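Kallikrein-10 (Homo sapiens, PDB 5LPE) is a secreted, zymogen-like serine protease of the kallikrein family that is inhibited by zinc and has a tumour-suppressor role in breast and prostate cancer. Local coordinates at residues W38-A43 with L96-L101; Q15-S20 with A30-D35. All coordinates share one frame; numbering follows the deposited sequence.

Overall arrangement
Both contacts lie in the first beta-barrel of the trypsin fold, with their centres about 10 Å apart, and strands 26-35 and 38-41 are neighbours that tie them together. Contact 2 is the opening hairpin; contact 1 joins its next strand to 97-101. Two bonds stitch one to the other: Leu-40 N to Val-32 O (2.8 Å) and Thr-41 OG1 to Ala-30 O (2.8 Å). Contact 1 runs at one end into the zinc site of His-44, Asp-92 and Asp-95, the side chain of Ala-42 lying about 5 Å from the metal. In contact 2 the side chain of Ala-30 is about 6 Å from that of Ser-187, probably the catalytic serine.

Contact 1. Residues W38-A43 with L96-L101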
ATOM      1  N   TRP A  38       5.883 -12.814   2.735  1.00 25.68           N
ATOM      2  CA  TRP A  38       5.677 -11.994   1.548  1.00 22.22           C
ATOM      3  C   TRP A  38       5.123 -10.620   1.875  1.00 20.70           C
ATOM      4  O   TRP A  38       4.179 -10.483   2.657  1.00 17.76           O
ATOM      5  CB  TRP A  38       4.733 -12.667   0.573  1.00 25.40           C
ATOM      6  CG  TRP A  38       5.329 -13.822  -0.108  1.00 27.59           C
ATOM      7  CD1 TRP A  38       5.241 -15.121   0.267  1.00 26.75           C
ATOM      8  CD2 TRP A  38       6.109 -13.795  -1.311  1.00 29.05           C
ATOM      9  NE1 TRP A  38       5.907 -15.911  -0.633  1.00 32.45           N
ATOM     10  CE2 TRP A  38       6.457 -15.119  -1.607  1.00 27.48           C
ATOM     11  CE3 TRP A  38       6.533 -12.772  -2.176  1.00 27.28           C
ATOM     12  CZ2 TRP A  38       7.213 -15.454  -2.721  1.00 28.89           C
ATOM     13  CZ3 TRP A  38       7.287 -13.104  -3.271  1.00 20.42           C
ATOM     14  CH2 TRP A  38       7.617 -14.432  -3.542  1.00 23.73           C
ATOM     15  N   VAL A  39       5.696  -9.608   1.226  1.00 21.68           N
ATOM     16  CA  VAL A  39       5.264  -8.226   1.354  1.00 16.84           C
ATOM     17  C   VAL A  39       4.922  -7.719  -0.035  1.00 21.24           C
ATOM     18  O   VAL A  39       5.587  -8.074  -1.012  1.00 19.63           O
ATOM     19  CB  VAL A  39       6.337  -7.347   2.018  1.00 17.55           C
ATOM     20  CG1 VAL A  39       5.880  -5.890   2.071  1.00 22.63           C
ATOM     21  CG2 VAL A  39       6.639  -7.844   3.405  1.00 20.39           C
ATOM     22  N   LEU A  40       3.859  -6.929  -0.136  1.00 21.16           N
ATOM     23  CA  LEU A  40       3.450  -6.374  -1.410  1.00 17.88           C
ATOM     24  C   LEU A  40       3.550  -4.863  -1.357  1.00 20.97           C
ATOM     25  O   LEU A  40       3.167  -4.233  -0.365  1.00 23.64           O
ATOM     26  CB  LEU A  40       2.034  -6.778  -1.794  1.00 18.58           C
ATOM     27  CG  LEU A  40       1.558  -6.242  -3.156  1.00 15.98           C
ATOM     28  CD1 LEU A  40       1.475  -7.299  -4.218  1.00 18.07           C
ATOM     29  CD2 LEU A  40       0.198  -5.677  -2.970  1.00 20.90           C
ATOM     30  N   THR A  41       4.052  -4.295  -2.447  1.00 21.90           N
ATOM     31  CA  THR A  41       4.279  -2.870  -2.554  1.00 21.12           C
ATOM     32  C   THR A  41       4.238  -2.483  -4.029  1.00 22.17           C
ATOM     33  O   THR A  41       4.082  -3.329  -4.912  1.00 21.16           O
ATOM     34  CB  THR A  41       5.613  -2.493  -1.899  1.00 23.43           C
ATOM     35  OG1 THR A  41       5.815  -1.077  -1.987  1.00 25.21           O
ATOM     36  CG2 THR A  41       6.767  -3.221  -2.568  1.00 19.75           C
ATOM     37  N   ALA A  42       4.400  -1.190  -4.287  1.00 23.23           N
ATOM     38  CA  ALA A  42       4.398  -0.696  -5.653  1.00 23.04           C
ATOM     39  C   ALA A  42       5.688  -1.095  -6.352  1.00 23.63           C
ATOM     40  O   ALA A  42       6.770  -1.025  -5.770  1.00 23.74           O
ATOM     41  CB  ALA A  42       4.228   0.820  -5.664  1.00 22.49           C
ATOM     42  N   ALA A  43       5.566  -1.514  -7.615  1.00 23.46           N
ATOM     43  CA  ALA A  43       6.750  -1.842  -8.403  1.00 24.76           C
ATOM     44  C   ALA A  43       7.731  -0.673  -8.491  1.00 30.27           C
ATOM     45  O   ALA A  43       8.948  -0.897  -8.504  1.00 25.24           O
ATOM     46  CB  ALA A  43       6.346  -2.296  -9.801  1.00 23.88           C
ATOM     47  N   LEU A  96       3.085  -3.044  -9.052  1.00 30.54           N
ATOM     48  CA  LEU A  96       2.903  -3.996  -7.975  1.00 26.74           C
ATOM     49  C   LEU A  96       4.184  -4.799  -7.926  1.00 24.37           C
ATOM     50  O   LEU A  96       4.730  -5.164  -8.967  1.00 28.06           O
ATOM     51  CB  LEU A  96       1.720  -4.928  -8.234  1.00 24.65           C
ATOM     52  CG  LEU A  96       0.561  -4.830  -7.259  1.00 25.24           C
ATOM     53  CD1 LEU A  96       0.144  -3.393  -7.128  1.00 24.10           C
ATOM     54  CD2 LEU A  96      -0.568  -5.704  -7.757  1.00 19.62           C
ATOM     55  N   MET A  97       4.671  -5.062  -6.729  1.00 22.48           N
ATOM     56  CA  MET A  97       5.890  -5.838  -6.590  1.00 20.63           C
ATOM     57  C   MET A  97       5.728  -6.679  -5.335  1.00 23.97           C
ATOM     58  O   MET A  97       5.258  -6.180  -4.304  1.00 17.71           O
ATOM     59  CB  MET A  97       7.109  -4.911  -6.511  1.00 18.90           C
ATOM     60  CG  MET A  97       8.431  -5.589  -6.371  1.00 23.95           C
ATOM     61  SD  MET A  97       9.822  -4.422  -6.241  1.00 28.18           S
ATOM     62  CE  MET A  97       9.319  -3.375  -4.891  1.00 26.74           C
ATOM     63  N   LEU A  98       6.076  -7.955  -5.434  1.00 21.46           N
ATOM     64  CA  LEU A  98       6.031  -8.845  -4.288  1.00 20.03           C
ATOM     65  C   LEU A  98       7.452  -9.027  -3.780  1.00 22.53           C
ATOM     66  O   LEU A  98       8.353  -9.397  -4.544  1.00 24.72           O
ATOM     67  CB  LEU A  98       5.353 -10.173  -4.640  1.00 20.46           C
ATOM     68  CG  LEU A  98       3.829  -9.988  -4.589  1.00 18.94           C
ATOM     69  CD1 LEU A  98       3.068 -11.037  -5.357  1.00 19.25           C
ATOM     70  CD2 LEU A  98       3.354  -9.933  -3.134  1.00 20.21           C
ATOM     71  N   LEU A  99       7.656  -8.702  -2.508  1.00 23.04           N
ATOM     72  CA  LEU A  99       8.939  -8.849  -1.838  1.00 22.68           C
ATOM     73  C   LEU A  99       8.905 -10.103  -0.977  1.00 25.00           C
ATOM     74  O   LEU A  99       8.019 -10.253  -0.126  1.00 24.76           O
ATOM     75  CB  LEU A  99       9.243  -7.621  -0.982  1.00 19.88           C
ATOM     76  CG  LEU A  99       9.570  -6.370  -1.796  1.00 22.99           C
ATOM     77  CD1 LEU A  99      10.449  -5.434  -1.011  1.00 20.24           C
ATOM     78  CD2 LEU A  99      10.242  -6.718  -3.114  1.00 25.99           C
ATOM     79  N   LYS A 100       9.860 -10.999  -1.187  1.00 23.85           N
ATOM     80  CA  LYS A 100       9.955 -12.171  -0.335  1.00 26.85           C
ATOM     81  C   LYS A 100      10.897 -11.895   0.832  1.00 27.59           C
ATOM     82  O   LYS A 100      12.012 -11.410   0.633  1.00 28.26           O
ATOM     83  CB  LYS A 100      10.425 -13.388  -1.120  1.00 26.69           C
ATOM     84  CG  LYS A 100      10.189 -14.678  -0.344  1.00 28.54           C
ATOM     85  CD  LYS A 100      11.282 -15.675  -0.602  1.00 31.78           C
ATOM     86  CE  LYS A 100      10.748 -17.084  -0.499  1.00 33.19           C
ATOM     87  NZ  LYS A 100       9.908 -17.226   0.698  1.00 39.70           N
ATOM     88  N   LEU A 101      10.450 -12.200   2.046  1.00 25.86           N
ATOM     89  CA  LEU A 101      11.303 -12.034   3.219  1.00 31.26           C
ATOM     90  C   LEU A 101      12.285 -13.200   3.359  1.00 30.20           C
ATOM     91  O   LEU A 101      11.941 -14.366   3.136  1.00 29.88           O
ATOM     92  CB  LEU A 101      10.458 -11.898   4.490  1.00 29.39           C
ATOM     93  CG  LEU A 101       9.428 -10.765   4.532  1.00 32.02           C
ATOM     94  CD1 LEU A 101       8.850 -10.573   5.939  1.00 26.67           C
ATOM     95  CD2 LEU A 101      10.023  -9.471   4.000  1.00 25.51           C
TER
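Val-39 with Leu-99 and Thr-41 with Met-97 are the two hydrogen-bonded pairs of this antiparallel contact, and each closes through a bond in both directions. Val-39 N reaches Leu-99 O at 2.8 Å, almost straight, and Leu-99 N answers to Val-39 O. Thr-41 N bonds to Met-97 O at 2.9 Å. The return bond from Met-97 N to Thr-41 O is more bent, 141° at the hydrogen, and its donor is tilted from the carbonyl plane; here the 38-41 strand is giving way to the segment that leads to His-44.

Apolar packing differs on the two sides of the sheet. Residues 38-41 and 97-101 are adjacent antiparallel strands of the N-terminal barrel of the trypsin fold: Val-39, Thr-41, Met-97 and Leu-99 lie on one face, where Val-39 packs on Val-19 and Thr-41 and Leu-99 on Leu-21 of strand 18-23, while Trp-38, Leu-40 and Leu-98 turn to the C-terminal helix 224-230. On the first face Met-97 runs alongside Thr-41, and a bend at chi3 (54°) sets its CE 3.5 Å from Thr-41 CG2. Further along, Val-39 CG2 meets Leu-101 CD2 at 3.8 Å. On the helix side, Leu-40 CD1 touches both the CD2 tip of Leu-98 and, at 4.0 Å, Leu-96 CG.

A CH-pi contact completes the set. With CG anti to its carbonyl carbon (chi1 -72°), Trp-38 leans across to 96-101, and Lys-100 CB lies over its six-membered ring, 3.9 Å from the centroid, with Lys-100 CG above the same face of the indole, toward its rim. Leu-98 CB approaches CZ3 of Trp-38 obliquely at 3.8 Å. An alanine in place of Trp-38 would probably leave the Lys-100 methylenes without their aromatic floor and open a gap beside Leu-98, against Val-230 and Ile-231.

Contact 2. Residues Q15-S20 with A30-D35; sequences QPWQVS and AGVLVD
Val-19 and Gly-31 form a hydrogen-bonded pair of the beta hairpin that opens the N-terminal barrel, strand 18-23 folding back along 26-35. Both bonds of the pair are weak: Val-19 N to Gly-31 O spans 3.1 Å and Gly-31 N to Val-19 O 3.0 Å, each well off straight. The two short strands run at 137° to each other, a marked twist. Val-19 CB rests on the backbone of Gly-31, which has no side chain on that face, and its CG2 branch passes on to Leu-33 CB at 4.1 Å. Both Val-19 and Leu-33 pack on Val-39 of the following strand.

A straighter bond lies just ahead of strand 18-23, where Leu-33 N donates to Trp-17 O at 3.1 Å, in the carbonyl plane and on a lone pair. Trp-17 belongs to the type I turn from Gln-15 to Gln-18, closed by Gln-18 N to Gln-15 O. Its CG sits between the backbone N and the carbonyl carbon (chi1 47°), folding the indole back over its own turn: Gln-15 CA and Pro-16 CD, the latter 3.4 Å above the plane, cover one face near the rim.

The trypsin fold sets two such barrels against each other, and the face bearing Gln-18 and Val-32 looks to the second barrel. Val-32 lies beside Trp-17, pointing the same way, with CG1 3.8 Å from Trp-17 CD1 and oblique to the ring. Val-32 and Gln-18 both touch Pro-190 of the second barrel, while Trp-17 meets Val-192. At the other end Val-19 O accepts a CA-H contact from Ala-30, 3.3 Å from its CA, and the backbone of Ala-30 bonds to Ser-187. Beyond Leu-33 the chain turns a corner at Val-34, and Val-34 and Asp-35 together stand opposite Trp-38, a classic beta bulge.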
ATOM      1  N   GLN A  15      -3.140  -2.002  12.470  1.00 35.98           N
ATOM      2  CA  GLN A  15      -2.161  -2.102  11.393  1.00 38.14           C
ATOM      3  C   GLN A  15      -0.966  -2.998  11.722  1.00 33.04           C
ATOM      4  O   GLN A  15       0.192  -2.581  11.557  1.00 27.61           O
ATOM      5  CB  GLN A  15      -1.690  -0.716  10.974  1.00 33.18           C
ATOM      6  CG  GLN A  15      -2.761   0.078  10.234  1.00 36.17           C
ATOM      7  CD  GLN A  15      -3.665   0.832  11.178  1.00 41.04           C
ATOM      8  OE1 GLN A  15      -3.198   1.627  11.977  1.00 51.17           O
ATOM      9  NE2 GLN A  15      -4.961   0.585  11.098  1.00 42.82           N
ATOM     10  N   PRO A  16      -1.194  -4.248  12.146  1.00 33.38           N
ATOM     11  CA  PRO A  16      -0.070  -5.183  12.333  1.00 29.23           C
ATOM     12  C   PRO A  16       0.602  -5.593  11.040  1.00 27.77           C
ATOM     13  O   PRO A  16       1.697  -6.161  11.080  1.00 35.38           O
ATOM     14  CB  PRO A  16      -0.731  -6.392  13.006  1.00 39.17           C
ATOM     15  CG  PRO A  16      -2.124  -6.376  12.476  1.00 37.86           C
ATOM     16  CD  PRO A  16      -2.491  -4.914  12.376  1.00 33.57           C
ATOM     17  N   TRP A  17      -0.037  -5.359   9.904  1.00 30.98           N
ATOM     18  CA  TRP A  17       0.484  -5.656   8.578  1.00 26.11           C
ATOM     19  C   TRP A  17       1.315  -4.522   7.988  1.00 23.57           C
ATOM     20  O   TRP A  17       1.864  -4.686   6.898  1.00 25.15           O
ATOM     21  CB  TRP A  17      -0.693  -5.939   7.645  1.00 27.45           C
ATOM     22  CG  TRP A  17      -1.757  -4.876   7.808  1.00 28.98           C
ATOM     23  CD1 TRP A  17      -1.732  -3.612   7.302  1.00 25.71           C
ATOM     24  CD2 TRP A  17      -2.973  -4.977   8.565  1.00 31.65           C
ATOM     25  NE1 TRP A  17      -2.862  -2.927   7.681  1.00 29.76           N
ATOM     26  CE2 TRP A  17      -3.640  -3.747   8.452  1.00 30.77           C
ATOM     27  CE3 TRP A  17      -3.569  -5.997   9.304  1.00 30.63           C
ATOM     28  CZ2 TRP A  17      -4.864  -3.509   9.055  1.00 33.27           C
ATOM     29  CZ3 TRP A  17      -4.774  -5.756   9.898  1.00 30.10           C
ATOM     30  CH2 TRP A  17      -5.411  -4.528   9.772  1.00 32.15           C
ATOM     31  N   GLN A  18       1.380  -3.372   8.651  1.00 24.08           N
ATOM     32  CA  GLN A  18       2.168  -2.250   8.152  1.00 28.20           C
ATOM     33  C   GLN A  18       3.646  -2.610   8.081  1.00 27.73           C
ATOM     34  O   GLN A  18       4.205  -3.177   9.021  1.00 32.93           O
ATOM     35  CB  GLN A  18       1.974  -1.030   9.055  1.00 23.91           C
ATOM     36  CG  GLN A  18       2.310   0.290   8.400  1.00 26.48           C
ATOM     37  CD  GLN A  18       1.304   0.691   7.334  1.00 35.16           C
ATOM     38  OE1 GLN A  18       0.320  -0.018   7.093  1.00 34.17           O
ATOM     39  NE2 GLN A  18       1.540   1.850   6.696  1.00 35.17           N
ATOM     40  N   VAL A  19       4.285  -2.264   6.959  1.00 26.25           N
ATOM     41  CA  VAL A  19       5.680  -2.610   6.688  1.00 28.27           C
ATOM     42  C   VAL A  19       6.391  -1.379   6.147  1.00 31.35           C
ATOM     43  O   VAL A  19       5.897  -0.732   5.216  1.00 28.55           O
ATOM     44  CB  VAL A  19       5.811  -3.773   5.681  1.00 26.45           C
ATOM     45  CG1 VAL A  19       7.279  -4.019   5.353  1.00 29.17           C
ATOM     46  CG2 VAL A  19       5.162  -5.055   6.218  1.00 27.71           C
ATOM     47  N   SER A  20       7.551  -1.062   6.719  1.00 33.19           N
ATOM     48  CA  SER A  20       8.440  -0.034   6.190  1.00 31.32           C
ATOM     49  C   SER A  20       9.599  -0.706   5.469  1.00 32.54           C
ATOM     50  O   SER A  20      10.220  -1.629   6.010  1.00 32.87           O
ATOM     51  CB  SER A  20       8.964   0.876   7.299  1.00 32.04           C
ATOM     52  OG  SER A  20       9.244   0.142   8.472  1.00 37.94           O
ATOM     53  N   ALA A  30       6.487   2.086   1.717  1.00 31.44           N
ATOM     54  CA  ALA A  30       5.715   1.234   2.596  1.00 26.45           C
ATOM     55  C   ALA A  30       5.278   0.004   1.817  1.00 25.14           C
ATOM     56  O   ALA A  30       5.489  -0.106   0.607  1.00 22.56           O
ATOM     57  CB  ALA A  30       4.521   1.995   3.172  1.00 25.69           C
ATOM     58  N   GLY A  31       4.653  -0.923   2.529  1.00 27.70           N
ATOM     59  CA  GLY A  31       4.266  -2.206   1.962  1.00 23.85           C
ATOM     60  C   GLY A  31       3.341  -2.903   2.931  1.00 25.43           C
ATOM     61  O   GLY A  31       3.154  -2.469   4.070  1.00 30.74           O
ATOM     62  N   VAL A  32       2.746  -3.988   2.469  1.00 23.84           N
ATOM     63  CA  VAL A  32       1.842  -4.734   3.328  1.00 23.64           C
ATOM     64  C   VAL A  32       2.333  -6.159   3.466  1.00 19.32           C
ATOM     65  O   VAL A  32       2.851  -6.755   2.523  1.00 16.56           O
ATOM     66  CB  VAL A  32       0.405  -4.728   2.789  1.00 22.80           C
ATOM     67  CG1 VAL A  32      -0.567  -4.860   3.944  1.00 26.00           C
ATOM     68  CG2 VAL A  32       0.172  -3.489   2.042  1.00 21.56           C
ATOM     69  N   LEU A  33       2.085  -6.730   4.630  1.00 20.40           N
ATOM     70  CA  LEU A  33       2.381  -8.132   4.867  1.00 22.22           C
ATOM     71  C   LEU A  33       1.155  -8.913   4.423  1.00 24.12           C
ATOM     72  O   LEU A  33       0.094  -8.837   5.049  1.00 29.05           O
ATOM     73  CB  LEU A  33       2.680  -8.375   6.342  1.00 20.24           C
ATOM     74  CG  LEU A  33       3.287  -9.732   6.659  1.00 24.07           C
ATOM     75  CD1 LEU A  33       4.725  -9.721   6.187  1.00 26.11           C
ATOM     76  CD2 LEU A  33       3.204 -10.007   8.142  1.00 25.81           C
ATOM     77  N   VAL A  34       1.282  -9.616   3.308  1.00 18.84           N
ATOM     78  CA  VAL A  34       0.198 -10.430   2.797  1.00 16.18           C
ATOM     79  C   VAL A  34       0.398 -11.904   3.105  1.00 22.87           C
ATOM     80  O   VAL A  34      -0.497 -12.719   2.819  1.00 28.01           O
ATOM     81  CB  VAL A  34       0.053 -10.180   1.280  1.00 24.37           C
ATOM     82  CG1 VAL A  34      -0.273  -8.719   1.048  1.00 16.39           C
ATOM     83  CG2 VAL A  34       1.362 -10.502   0.552  1.00 18.42           C
ATOM     84  N   ASP A  35       1.549 -12.268   3.657  1.00 20.67           N
ATOM     85  CA  ASP A  35       1.907 -13.626   4.009  1.00 18.22           C
ATOM     86  C   ASP A  35       3.083 -13.524   4.963  1.00 26.72           C
ATOM     87  O   ASP A  35       3.795 -12.521   4.969  1.00 26.13           O
ATOM     88  CB  ASP A  35       2.267 -14.438   2.765  1.00 24.91           C
ATOM     89  CG  ASP A  35       2.668 -15.838   3.096  1.00 28.96           C
ATOM     90  OD1 ASP A  35       1.765 -16.624   3.404  1.00 32.87           O
ATOM     91  OD2 ASP A  35       3.877 -16.145   3.062  1.00 34.05           O
TER